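Local coordinates for protein glucose-6-phosphate isomerase (Thermus thermophilus, PDB 1ZZG) that probably catalyses the reversible isomerisation of glucose 6-phosphate to fructose 6-phosphate, a step shared by glycolysis and gluconeogenesis, at residues 213-216 against 217-220; 137-140 against 141-144. All coordinates share one frame; numbering follows the deposited sequence.

Contact 1: 213-216 against 217-220; sequences ARKA and NETA
Lys215 and Glu218, three residues apart on one helix, run side by side in the same direction and join in a salt bridge, Lys215 NZ to Glu218 OE1 at 3.2 Å. The ammonium group comes to the syn side of OE1, 28° out of the carboxylate plane. The lysine gets there by folding up: its chain bends at both chi2 and chi3, whereas that of Glu218 runs extended beyond CG. Shortening Lys215 to an alanine would probably leave the Glu218 carboxylate without this charged mate and free to turn about its own chain. Both residues belong to helix 206-221, whose i to i+4 bonding is regular here: Asn217 N to Ala213 O is 3.0 Å, and Ala220 N to Ala216 O is 2.9 Å. Ala216 O also accepts the hydroxyl of Thr219, with OG1 2.6 Å from Ala216 O, so two donors grip one oxygen. A chi1 of 68° sets OG1 between the threonine's own N and carbonyl carbon, turned back to the preceding turn, and leaves Thr219 CG2 3.4 Å from Lys215 O. Asn217 CB lies 3.3 Å from Arg214 O, but its amide turns to partners beyond the helix: OD1 accepts from Trp383 and Gln379 of helix 371-391, and ND2 donates to Met44 O. Lys215 rests on Tyr372 and Trp376 of that helix.

Contact 2: 137-140 against 141-144; sequences AVFL and KWLK
A chi1 of -94° at Phe139, off the staggered value, and one of -175° at Trp142, with CG anti to the backbone N, lay the two aromatic side chains alongside each other, pointing the same way. They form an offset edge-to-face pair in which the phenyl edge is directed to the indole face. The centroids of the phenyl and the six-membered indole ring stand 5.4 Å apart with planes at 75°, and the closest atoms are Phe139 CD2 and Trp142 CE3 at 3.7 Å. Helix 130-147, which carries both rings, is the crossover helix of a beta-alpha-beta unit between strands 118-124 and 155-159. Phe139 packs on Val70, Ile72 and Val120 of the parallel sheet, while Trp142 NE1 is satisfied by Leu110 O. In the backbone, Leu143 N bonds Phe139 O at 2.8 Å, but the bond from Trp142 N to Val138 O, 3.3 Å, is weak. Farther round the helix, Lys144 N donates to Leu140 O at 3.0 Å, almost straight; the lysine's extended chain carries its ammonium to a cation-pi contact with Trp151. Leu140 and Lys141 face the second subunit, touching Val325 and Pro323 of that chain respectively.

Overall arrangement
Reading from the N terminus, contact 2 comes first, within helix 130-147, and contact 1 follows within helix 206-221. Each joins adjacent tetrapeptides of a single helix, so neither closes a loop, and the two stand in series, neither nested nor crossed. Their centres lie 42 Å apart, on opposite sides of the chain's centre, and their nearest atoms are about 31 Å apart. Residues 137-144 pack on the five-stranded parallel sheet, joining strand 118-124 to helix 103-112 and meeting the second subunit. Residues 213-220 instead fasten their helix to helix 371-391, and no other chain of the assembly touches them. Both lie away from the predicted catalytic residues.

Contact 1: 213-216 against 217-220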
loop_
_atom_site.group_PDB
_atom_site.type_symbol
_atom_site.label_atom_id
_atom_site.label_comp_id
_atom_site.label_asym_id
_atom_site.label_seq_id
_atom_site.Cartn_x
_atom_site.Cartn_y
_atom_site.Cartn_z
ATOM N N ALA A 213 -16.095 -17.951 -5.941
ATOM C CA ALA A 213 -15.839 -17.437 -7.285
ATOM C C ALA A 213 -16.915 -17.974 -8.241
ATOM O O ALA A 213 -17.362 -17.269 -9.151
ATOM C CB ALA A 213 -14.437 -17.849 -7.762
ATOM N N ARG A 214 -17.331 -19.218 -8.025
ATOM C CA ARG A 214 -18.375 -19.836 -8.848
ATOM C C ARG A 214 -19.669 -19.025 -8.697
ATOM O O ARG A 214 -20.397 -18.816 -9.666
ATOM C CB ARG A 214 -18.611 -21.281 -8.398
ATOM C CG ARG A 214 -19.453 -22.130 -9.348
ATOM C CD ARG A 214 -19.462 -23.582 -8.873
ATOM N NE ARG A 214 -18.114 -24.000 -8.503
ATOM C CZ ARG A 214 -17.836 -24.896 -7.562
ATOM N NH1 ARG A 214 -18.817 -25.484 -6.892
ATOM N NH2 ARG A 214 -16.574 -25.182 -7.268
ATOM N N LYS A 215 -19.953 -18.569 -7.478
ATOM C CA LYS A 215 -21.152 -17.771 -7.244
ATOM C C LYS A 215 -21.086 -16.503 -8.094
ATOM O O LYS A 215 -22.081 -16.097 -8.688
ATOM C CB LYS A 215 -21.267 -17.397 -5.765
ATOM C CG LYS A 215 -21.367 -18.600 -4.828
ATOM C CD LYS A 215 -22.577 -19.472 -5.149
ATOM C CE LYS A 215 -23.886 -18.732 -4.911
ATOM N NZ LYS A 215 -25.081 -19.581 -5.204
ATOM N N ALA A 216 -19.910 -15.880 -8.142
ATOM C CA ALA A 216 -19.714 -14.673 -8.937
ATOM C C ALA A 216 -19.995 -14.996 -10.406
ATOM O O ALA A 216 -20.637 -14.209 -11.110
ATOM C CB ALA A 216 -18.288 -14.157 -8.772
ATOM N N ASN A 217 -19.518 -16.151 -10.872
ATOM C CA ASN A 217 -19.768 -16.548 -12.260
ATOM C C ASN A 217 -21.278 -16.578 -12.502
ATOM O O ASN A 217 -21.753 -16.175 -13.554
ATOM C CB ASN A 217 -19.190 -17.933 -12.559
ATOM C CG ASN A 217 -17.691 -17.907 -12.789
ATOM O OD1 ASN A 217 -17.076 -16.840 -12.888
ATOM N ND2 ASN A 217 -17.094 -19.090 -12.892
ATOM N N GLU A 218 -22.023 -17.066 -11.520
ATOM C CA GLU A 218 -23.474 -17.132 -11.642
ATOM C C GLU A 218 -24.057 -15.736 -11.810
ATOM O O GLU A 218 -24.880 -15.502 -12.700
ATOM C CB GLU A 218 -24.079 -17.800 -10.406
ATOM C CG GLU A 218 -23.953 -19.309 -10.400
ATOM C CD GLU A 218 -24.357 -19.916 -9.072
ATOM O OE1 GLU A 218 -25.246 -19.347 -8.399
ATOM O OE2 GLU A 218 -23.791 -20.967 -8.706
ATOM N N THR A 219 -23.627 -14.807 -10.960
ATOM C CA THR A 219 -24.127 -13.444 -11.038
ATOM C C THR A 219 -23.782 -12.823 -12.389
ATOM O O THR A 219 -24.559 -12.049 -12.936
ATOM C CB THR A 219 -23.560 -12.553 -9.890
ATOM O OG1 THR A 219 -22.152 -12.358 -10.065
ATOM C CG2 THR A 219 -23.802 -13.212 -8.544
ATOM N N ALA A 220 -22.626 -13.175 -12.940
ATOM C CA ALA A 220 -22.215 -12.625 -14.227
ATOM C C ALA A 220 -23.162 -13.045 -15.351
ATOM O O ALA A 220 -23.305 -12.335 -16.347
ATOM C CB ALA A 220 -20.790 -13.061 -14.558
#

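Contact 2: 137-140 against 141-144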
loop_
_atom_site.group_PDB
_atom_site.type_symbol
_atom_site.label_atom_id
_atom_site.label_comp_id
_atom_site.label_asym_id
_atom_site.label_seq_id
_atom_site.Cartn_x
_atom_site.Cartn_y
_atom_site.Cartn_z
ATOM N N ALA A 137 17.861 -16.945 -9.261
ATOM C CA ALA A 137 19.284 -17.249 -9.409
ATOM C C ALA A 137 19.946 -17.190 -8.039
ATOM O O ALA A 137 20.664 -18.108 -7.638
ATOM C CB ALA A 137 19.942 -16.244 -10.350
ATOM N N VAL A 138 19.678 -16.106 -7.322
ATOM C CA VAL A 138 20.235 -15.898 -5.997
ATOM C C VAL A 138 19.821 -16.988 -5.017
ATOM O O VAL A 138 20.668 -17.555 -4.326
ATOM C CB VAL A 138 19.818 -14.516 -5.441
ATOM C CG1 VAL A 138 20.309 -14.359 -4.016
ATOM C CG2 VAL A 138 20.386 -13.410 -6.314
ATOM N N PHE A 139 18.530 -17.299 -4.949
ATOM C CA PHE A 139 18.100 -18.341 -4.017
ATOM C C PHE A 139 18.598 -19.727 -4.412
ATOM O O PHE A 139 18.865 -20.549 -3.546
ATOM C CB PHE A 139 16.574 -18.351 -3.847
ATOM C CG PHE A 139 16.100 -17.534 -2.672
ATOM C CD1 PHE A 139 15.900 -16.163 -2.786
ATOM C CD2 PHE A 139 15.919 -18.131 -1.429
ATOM C CE1 PHE A 139 15.527 -15.403 -1.680
ATOM C CE2 PHE A 139 15.549 -17.381 -0.316
ATOM C CZ PHE A 139 15.353 -16.014 -0.440
ATOM N N LEU A 140 18.729 -19.986 -5.708
ATOM C CA LEU A 140 19.203 -21.289 -6.156
ATOM C C LEU A 140 20.583 -21.578 -5.562
ATOM O O LEU A 140 20.817 -22.659 -5.026
ATOM C CB LEU A 140 19.254 -21.328 -7.675
ATOM C CG LEU A 140 18.095 -22.062 -8.354
ATOM C CD1 LEU A 140 18.249 -21.976 -9.856
ATOM C CD2 LEU A 140 18.076 -23.513 -7.903
ATOM N N LYS A 141 21.486 -20.605 -5.654
ATOM C CA LYS A 141 22.837 -20.732 -5.113
ATOM C C LYS A 141 22.752 -21.060 -3.618
ATOM O O LYS A 141 23.436 -21.954 -3.113
ATOM C CB LYS A 141 23.595 -19.412 -5.329
ATOM C CG LYS A 141 25.028 -19.383 -4.796
ATOM C CD LYS A 141 25.621 -17.978 -4.834
ATOM C CE LYS A 141 27.005 -17.924 -4.183
ATOM N NZ LYS A 141 28.009 -18.785 -4.866
ATOM N N TRP A 142 21.878 -20.337 -2.930
ATOM C CA TRP A 142 21.665 -20.484 -1.496
ATOM C C TRP A 142 21.171 -21.887 -1.156
ATOM O O TRP A 142 21.712 -22.551 -0.267
ATOM C CB TRP A 142 20.647 -19.431 -1.050
ATOM C CG TRP A 142 20.380 -19.341 0.415
ATOM C CD1 TRP A 142 21.195 -18.807 1.377
ATOM C CD2 TRP A 142 19.175 -19.723 1.078
ATOM N NE1 TRP A 142 20.564 -18.827 2.597
ATOM C CE2 TRP A 142 19.321 -19.385 2.442
ATOM C CE3 TRP A 142 17.980 -20.318 0.650
ATOM C CZ2 TRP A 142 18.314 -19.620 3.384
ATOM C CZ3 TRP A 142 16.979 -20.551 1.584
ATOM C CH2 TRP A 142 17.154 -20.201 2.942
ATOM N N LEU A 143 20.160 -22.345 -1.885
ATOM C CA LEU A 143 19.593 -23.667 -1.648
ATOM C C LEU A 143 20.614 -24.783 -1.837
ATOM O O LEU A 143 20.749 -25.661 -0.981
ATOM C CB LEU A 143 18.406 -23.904 -2.582
ATOM C CG LEU A 143 17.156 -23.060 -2.325
ATOM C CD1 LEU A 143 16.100 -23.408 -3.369
ATOM C CD2 LEU A 143 16.638 -23.327 -0.921
ATOM N N LYS A 144 21.326 -24.747 -2.957
ATOM C CA LYS A 144 22.326 -25.763 -3.246
ATOM C C LYS A 144 23.445 -25.808 -2.203
ATOM O O LYS A 144 23.848 -26.887 -1.768
ATOM C CB LYS A 144 22.921 -25.532 -4.639
ATOM C CG LYS A 144 21.935 -25.758 -5.771
ATOM C CD LYS A 144 22.588 -25.554 -7.122
ATOM C CE LYS A 144 21.637 -25.887 -8.256
ATOM N NZ LYS A 144 22.288 -25.671 -9.575
#